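Local coordinates for protein putative hydrogenase (Pyrococcus furiosus, PDB 3LYU) that probably transfers electrons as part of a flavin- and [2Fe-2S]-binding oxidoreductase, of which this chain is one alpha-beta domain, at residues V13-F18 / K38-I43; F18-A23 / G44-T49. All blocks are in the same frame, centred on the assembly; numbering follows the deposited sequence.

Contact 1 (V13-F18 / K38-I43); sequences VPMEKF and KAWQEI
The loop leading into strand 20-26 wraps here around the C-terminal turns of helix 29-42, the helix of the first beta-alpha-beta unit, and Trp40 is the side chain it wraps. The evidence for a directional grip on the indole is the bond from Trp40 NE1 to Pro14 O, 3.0 Å long and nearly straight, with 173° at the hydrogen. The oxygen sits in the indole plane at the ring's edge, and the N-H in turn lies in the carbonyl plane of Pro14, a geometry that would restrain the rotation of the indole. Selenomethionine Met15 crosses the indole at about a right angle: its chain, bent at chi2 and chi3, brings SE to 3.6 Å from Trp40 CD1, an oblique Met-aromatic contact. The same selenium meets CB of Ala39 at 3.9 Å. Phe18 adds an offset edge-to-face pair, its edge toward the indole face, with planes at 68° and centroids of the Phe18 ring and the Trp40 five-membered ring 5.8 Å apart. Farther along, Ile43 CG2 packs on Glu16 O at 3.5 Å, and the extended Lys17 chain crosses the Ile43 side chain obliquely and brings CE close to Ile43 O. Met15 and Ala39 also pack on their counterparts in the second subunit, so this layer borders a subunit interface. A leucine here in place of Trp40, lacking the N-H and the flat ring that meet Pro14 O, Met15 and Phe18, would probably loosen the loop on the helix. The chemistry implies a largely apolar contact in which one nearly straight bond between the segments probably fixes how the indole is turned.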
loop_
_atom_site.group_PDB
_atom_site.type_symbol
_atom_site.label_atom_id
_atom_site.label_comp_id
_atom_site.label_asym_id
_atom_site.label_seq_id
_atom_site.Cartn_x
_atom_site.Cartn_y
_atom_site.Cartn_z
ATOM N N VAL B 13 4.132 -9.222 -8.217
ATOM C CA VAL B 13 5.504 -8.907 -8.581
ATOM C C VAL B 13 5.547 -8.303 -9.978
ATOM O O VAL B 13 4.666 -8.575 -10.798
ATOM C CB VAL B 13 6.361 -10.207 -8.505
ATOM C CG1 VAL B 13 6.074 -11.111 -9.704
ATOM C CG2 VAL B 13 7.820 -9.872 -8.390
ATOM N N PRO B 14 6.545 -7.445 -10.252
ATOM C CA PRO B 14 6.698 -6.802 -11.561
ATOM C C PRO B 14 7.354 -7.730 -12.588
ATOM O O PRO B 14 8.301 -8.450 -12.273
ATOM C CB PRO B 14 7.559 -5.585 -11.239
ATOM C CG PRO B 14 8.420 -6.082 -10.146
ATOM C CD PRO B 14 7.439 -6.815 -9.266
HETATM N N MSE B 15 6.851 -7.700 -13.817
HETATM C CA MSE B 15 7.379 -8.545 -14.879
HETATM C C MSE B 15 8.366 -7.831 -15.794
HETATM O O MSE B 15 8.000 -7.401 -16.883
HETATM C CB MSE B 15 6.221 -9.098 -15.702
HETATM C CG MSE B 15 5.470 -10.235 -15.013
HETATM SE SE MSE B 15 6.670 -11.714 -14.590
HETATM C CE MSE B 15 6.371 -11.912 -12.724
ATOM N N GLU B 16 9.620 -7.717 -15.360
ATOM C CA GLU B 16 10.646 -7.035 -16.149
ATOM C C GLU B 16 11.900 -7.864 -16.279
ATOM O O GLU B 16 12.037 -8.911 -15.648
ATOM C CB GLU B 16 11.035 -5.711 -15.497
ATOM C CG GLU B 16 9.871 -4.805 -15.175
ATOM C CD GLU B 16 10.310 -3.460 -14.659
ATOM O OE1 GLU B 16 11.200 -3.415 -13.772
ATOM O OE2 GLU B 16 9.757 -2.452 -15.141
ATOM N N LYS B 17 12.822 -7.389 -17.105
ATOM C CA LYS B 17 14.086 -8.076 -17.276
ATOM C C LYS B 17 15.052 -7.417 -16.316
ATOM O O LYS B 17 15.523 -6.305 -16.568
ATOM C CB LYS B 17 14.613 -7.931 -18.705
ATOM C CG LYS B 17 13.848 -8.721 -19.746
ATOM C CD LYS B 17 14.646 -8.799 -21.037
ATOM C CE LYS B 17 13.869 -9.515 -22.129
ATOM N NZ LYS B 17 14.667 -9.666 -23.388
ATOM N N PHE B 18 15.321 -8.082 -15.198
ATOM C CA PHE B 18 16.256 -7.550 -14.215
ATOM C C PHE B 18 17.628 -8.136 -14.525
ATOM O O PHE B 18 18.657 -7.616 -14.088
ATOM C CB PHE B 18 15.829 -7.930 -12.791
ATOM C CG PHE B 18 14.457 -7.432 -12.408
ATOM C CD1 PHE B 18 13.315 -8.131 -12.797
ATOM C CD2 PHE B 18 14.305 -6.269 -11.652
ATOM C CE1 PHE B 18 12.038 -7.684 -12.439
ATOM C CE2 PHE B 18 13.034 -5.810 -11.290
ATOM C CZ PHE B 18 11.894 -6.522 -11.685
ATOM N N LYS B 38 9.104 -19.030 -12.848
ATOM C CA LYS B 38 8.823 -19.590 -14.156
ATOM C C LYS B 38 8.560 -18.470 -15.148
ATOM O O LYS B 38 9.089 -18.469 -16.258
ATOM C CB LYS B 38 7.617 -20.512 -14.063
ATOM C CG LYS B 38 7.340 -21.312 -15.307
ATOM C CD LYS B 38 6.208 -22.275 -15.046
ATOM C CE LYS B 38 5.865 -23.080 -16.278
ATOM N NZ LYS B 38 4.642 -23.907 -16.031
ATOM N N ALA B 39 7.751 -17.504 -14.726
ATOM C CA ALA B 39 7.392 -16.355 -15.552
ATOM C C ALA B 39 8.559 -15.389 -15.785
ATOM O O ALA B 39 8.640 -14.748 -16.831
ATOM C CB ALA B 39 6.244 -15.623 -14.921
ATOM N N TRP B 40 9.459 -15.270 -14.812
ATOM C CA TRP B 40 10.603 -14.383 -14.986
ATOM C C TRP B 40 11.577 -14.945 -16.011
ATOM O O TRP B 40 12.187 -14.197 -16.761
ATOM C CB TRP B 40 11.334 -14.161 -13.666
ATOM C CG TRP B 40 10.772 -13.043 -12.851
ATOM C CD1 TRP B 40 10.071 -11.957 -13.311
ATOM C CD2 TRP B 40 10.947 -12.833 -11.442
ATOM N NE1 TRP B 40 9.804 -11.084 -12.278
ATOM C CE2 TRP B 40 10.332 -11.595 -11.122
ATOM C CE3 TRP B 40 11.573 -13.567 -10.420
ATOM C CZ2 TRP B 40 10.325 -11.072 -9.822
ATOM C CZ3 TRP B 40 11.568 -13.046 -9.124
ATOM C CH2 TRP B 40 10.945 -11.804 -8.839
ATOM N N GLN B 41 11.722 -16.263 -16.038
ATOM C CA GLN B 41 12.621 -16.914 -16.976
ATOM C C GLN B 41 12.103 -16.679 -18.388
ATOM O O GLN B 41 12.849 -16.268 -19.267
ATOM C CB GLN B 41 12.692 -18.418 -16.679
ATOM C CG GLN B 41 13.746 -19.196 -17.470
ATOM C CD GLN B 41 15.184 -18.972 -16.987
ATOM O OE1 GLN B 41 16.135 -19.462 -17.601
ATOM N NE2 GLN B 41 15.345 -18.242 -15.886
ATOM N N GLU B 42 10.813 -16.926 -18.594
ATOM C CA GLU B 42 10.173 -16.747 -19.906
ATOM C C GLU B 42 10.269 -15.301 -20.414
ATOM O O GLU B 42 10.322 -15.063 -21.622
ATOM C CB GLU B 42 8.694 -17.157 -19.819
ATOM C CG GLU B 42 8.008 -17.415 -21.146
ATOM C CD GLU B 42 8.599 -18.613 -21.857
ATOM O OE1 GLU B 42 8.886 -19.624 -21.166
ATOM O OE2 GLU B 42 8.770 -18.550 -23.102
ATOM N N ILE B 43 10.278 -14.349 -19.480
ATOM C CA ILE B 43 10.357 -12.920 -19.792
ATOM C C ILE B 43 11.773 -12.474 -20.166
ATOM O O ILE B 43 11.988 -11.344 -20.598
ATOM C CB ILE B 43 9.795 -12.065 -18.599
ATOM C CG1 ILE B 43 8.480 -11.417 -19.023
ATOM C CG2 ILE B 43 10.783 -10.995 -18.156
ATOM C CD1 ILE B 43 7.404 -12.416 -19.460
#

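Contact 2 (F18-A23 / G44-T49); sequences FGKILA and GNDVTT
Strands 20-26 and 46-54 are neighbours in the parallel sheet, paired through the beta-alpha-beta crossover made by helix 29-42; the axes of the paired segments 20-23 and 46-49 run 4.3 Å apart at 21°. Backbone bonds set the register. Asp46 N donates to Gly19 O at 2.7 Å, and Ile21 N to Asp46 O, while Thr48 N approaches Ile21 O almost along the C=O axis (175°). Ala23 N then reaches Thr48 O; like Ile21 N, it stands above the plane of its acceptor carbonyl. Apolar contacts lie on the face of Ile21, Ala23, Val47 and Thr49, which is covered by helix 29-42: Ala23 CB meets Val47 CG2 at 3.7 Å, and Ile21 CB meets Val47 CB at 4.0 Å. Ile21 CD1 lies against the Asn45 amide. On the other face, Lys20 and Asp46 run side by side, but Lys20 NZ is 4.3 Å from Asp46 OD2, too far for a salt bridge, and its salt-bridge partner is Glu106. Before the strands, a side chain takes over from the backbone. Gly44, just after the helix, has positive phi and makes a Schellman motif, and Asn45 OD1 next to it accepts two N-H groups in its carbonyl plane, Phe18 N at 2.6 Å and Gly19 N at 3.1 Å.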
loop_
_atom_site.group_PDB
_atom_site.type_symbol
_atom_site.label_atom_id
_atom_site.label_comp_id
_atom_site.label_asym_id
_atom_site.label_seq_id
_atom_site.Cartn_x
_atom_site.Cartn_y
_atom_site.Cartn_z
ATOM N N PHE B 18 15.321 -8.082 -15.198
ATOM C CA PHE B 18 16.256 -7.550 -14.215
ATOM C C PHE B 18 17.628 -8.136 -14.525
ATOM O O PHE B 18 18.657 -7.616 -14.088
ATOM C CB PHE B 18 15.829 -7.930 -12.791
ATOM C CG PHE B 18 14.457 -7.432 -12.408
ATOM C CD1 PHE B 18 13.315 -8.131 -12.797
ATOM C CD2 PHE B 18 14.305 -6.269 -11.652
ATOM C CE1 PHE B 18 12.038 -7.684 -12.439
ATOM C CE2 PHE B 18 13.034 -5.810 -11.290
ATOM C CZ PHE B 18 11.894 -6.522 -11.685
ATOM N N GLY B 19 17.624 -9.215 -15.299
ATOM C CA GLY B 19 18.856 -9.866 -15.666
ATOM C C GLY B 19 18.949 -11.212 -14.998
ATOM O O GLY B 19 18.159 -12.098 -15.302
ATOM N N LYS B 20 19.913 -11.360 -14.090
ATOM C CA LYS B 20 20.120 -12.613 -13.378
ATOM C C LYS B 20 19.433 -12.533 -12.023
ATOM O O LYS B 20 19.779 -11.697 -11.194
ATOM C CB LYS B 20 21.611 -12.883 -13.207
ATOM C CG LYS B 20 21.906 -14.289 -12.714
ATOM C CD LYS B 20 23.386 -14.602 -12.751
ATOM C CE LYS B 20 23.657 -16.032 -12.324
ATOM N NZ LYS B 20 25.112 -16.346 -12.381
ATOM N N ILE B 21 18.461 -13.417 -11.809
ATOM C CA ILE B 21 17.682 -13.412 -10.578
ATOM C C ILE B 21 17.852 -14.655 -9.705
ATOM O O ILE B 21 17.877 -15.780 -10.190
ATOM C CB ILE B 21 16.155 -13.238 -10.887
ATOM C CG1 ILE B 21 15.932 -12.008 -11.778
ATOM C CG2 ILE B 21 15.365 -13.100 -9.574
ATOM C CD1 ILE B 21 14.535 -11.887 -12.337
ATOM N N LEU B 22 17.972 -14.430 -8.405
ATOM C CA LEU B 22 18.094 -15.514 -7.460
ATOM C C LEU B 22 16.758 -15.556 -6.726
ATOM O O LEU B 22 16.499 -14.736 -5.838
ATOM C CB LEU B 22 19.228 -15.241 -6.468
ATOM C CG LEU B 22 19.261 -16.235 -5.302
ATOM C CD1 LEU B 22 19.330 -17.667 -5.837
ATOM C CD2 LEU B 22 20.435 -15.949 -4.410
ATOM N N ALA B 23 15.901 -16.490 -7.116
ATOM C CA ALA B 23 14.603 -16.631 -6.481
ATOM C C ALA B 23 14.704 -17.713 -5.396
ATOM O O ALA B 23 14.924 -18.882 -5.699
ATOM C CB ALA B 23 13.561 -17.001 -7.522
ATOM N N GLY B 44 12.739 -13.364 -19.999
ATOM C CA GLY B 44 14.098 -13.026 -20.364
ATOM C C GLY B 44 15.080 -12.868 -19.222
ATOM O O GLY B 44 16.152 -12.277 -19.403
ATOM N N ASN B 45 14.716 -13.396 -18.056
ATOM C CA ASN B 45 15.562 -13.327 -16.871
ATOM C C ASN B 45 16.293 -14.647 -16.631
ATOM O O ASN B 45 15.739 -15.719 -16.841
ATOM C CB ASN B 45 14.716 -12.995 -15.637
ATOM C CG ASN B 45 14.125 -11.615 -15.696
ATOM O OD1 ASN B 45 14.841 -10.622 -15.706
ATOM N ND2 ASN B 45 12.809 -11.541 -15.740
ATOM N N ASP B 46 17.541 -14.563 -16.193
ATOM C CA ASP B 46 18.329 -15.751 -15.890
ATOM C C ASP B 46 18.082 -16.047 -14.417
ATOM O O ASP B 46 18.893 -15.696 -13.562
ATOM C CB ASP B 46 19.818 -15.472 -16.115
ATOM C CG ASP B 46 20.703 -16.624 -15.677
ATOM O OD1 ASP B 46 20.650 -17.696 -16.313
ATOM O OD2 ASP B 46 21.452 -16.464 -14.693
ATOM N N VAL B 47 16.957 -16.683 -14.115
ATOM C CA VAL B 47 16.648 -16.970 -12.728
ATOM C C VAL B 47 17.122 -18.356 -12.296
ATOM O O VAL B 47 16.972 -19.340 -13.017
ATOM C CB VAL B 47 15.119 -16.804 -12.455
ATOM C CG1 VAL B 47 14.327 -17.713 -13.363
ATOM C CG2 VAL B 47 14.805 -17.102 -10.992
ATOM N N THR B 48 17.742 -18.410 -11.122
ATOM C CA THR B 48 18.221 -19.661 -10.554
ATOM C C THR B 48 17.510 -19.703 -9.204
ATOM O O THR B 48 17.633 -18.769 -8.398
ATOM C CB THR B 48 19.738 -19.651 -10.324
ATOM O OG1 THR B 48 20.026 -18.926 -9.129
ATOM C CG2 THR B 48 20.459 -18.983 -11.492
ATOM N N THR B 49 16.748 -20.766 -8.968
ATOM C CA THR B 49 16.003 -20.876 -7.725
ATOM C C THR B 49 16.713 -21.680 -6.666
ATOM O O THR B 49 17.465 -22.609 -6.959
ATOM C CB THR B 49 14.600 -21.511 -7.941
ATOM O OG1 THR B 49 14.742 -22.814 -8.517
ATOM C CG2 THR B 49 13.746 -20.638 -8.850
#

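How the contacts relate
From the N terminus, the chain runs through loop 13-18 into strand 20-26, along helix 29-42 and on into strand 46-54. Contact 1 closes the loop from 13-18 to the end of that helix, and contact 2 the one from 18-23 to the start of the second strand; the segments alternate, so the two closures cross. Phe18 belongs to both, and the centres lie about 8 Å apart. The seam is Asn45, whose ND2 probably bonds to Glu16 O at 2.7 Å and to Trp40 O at 2.9 Å. One amide thereby ties the entry loop and the helix end to the beginning of the paired strands.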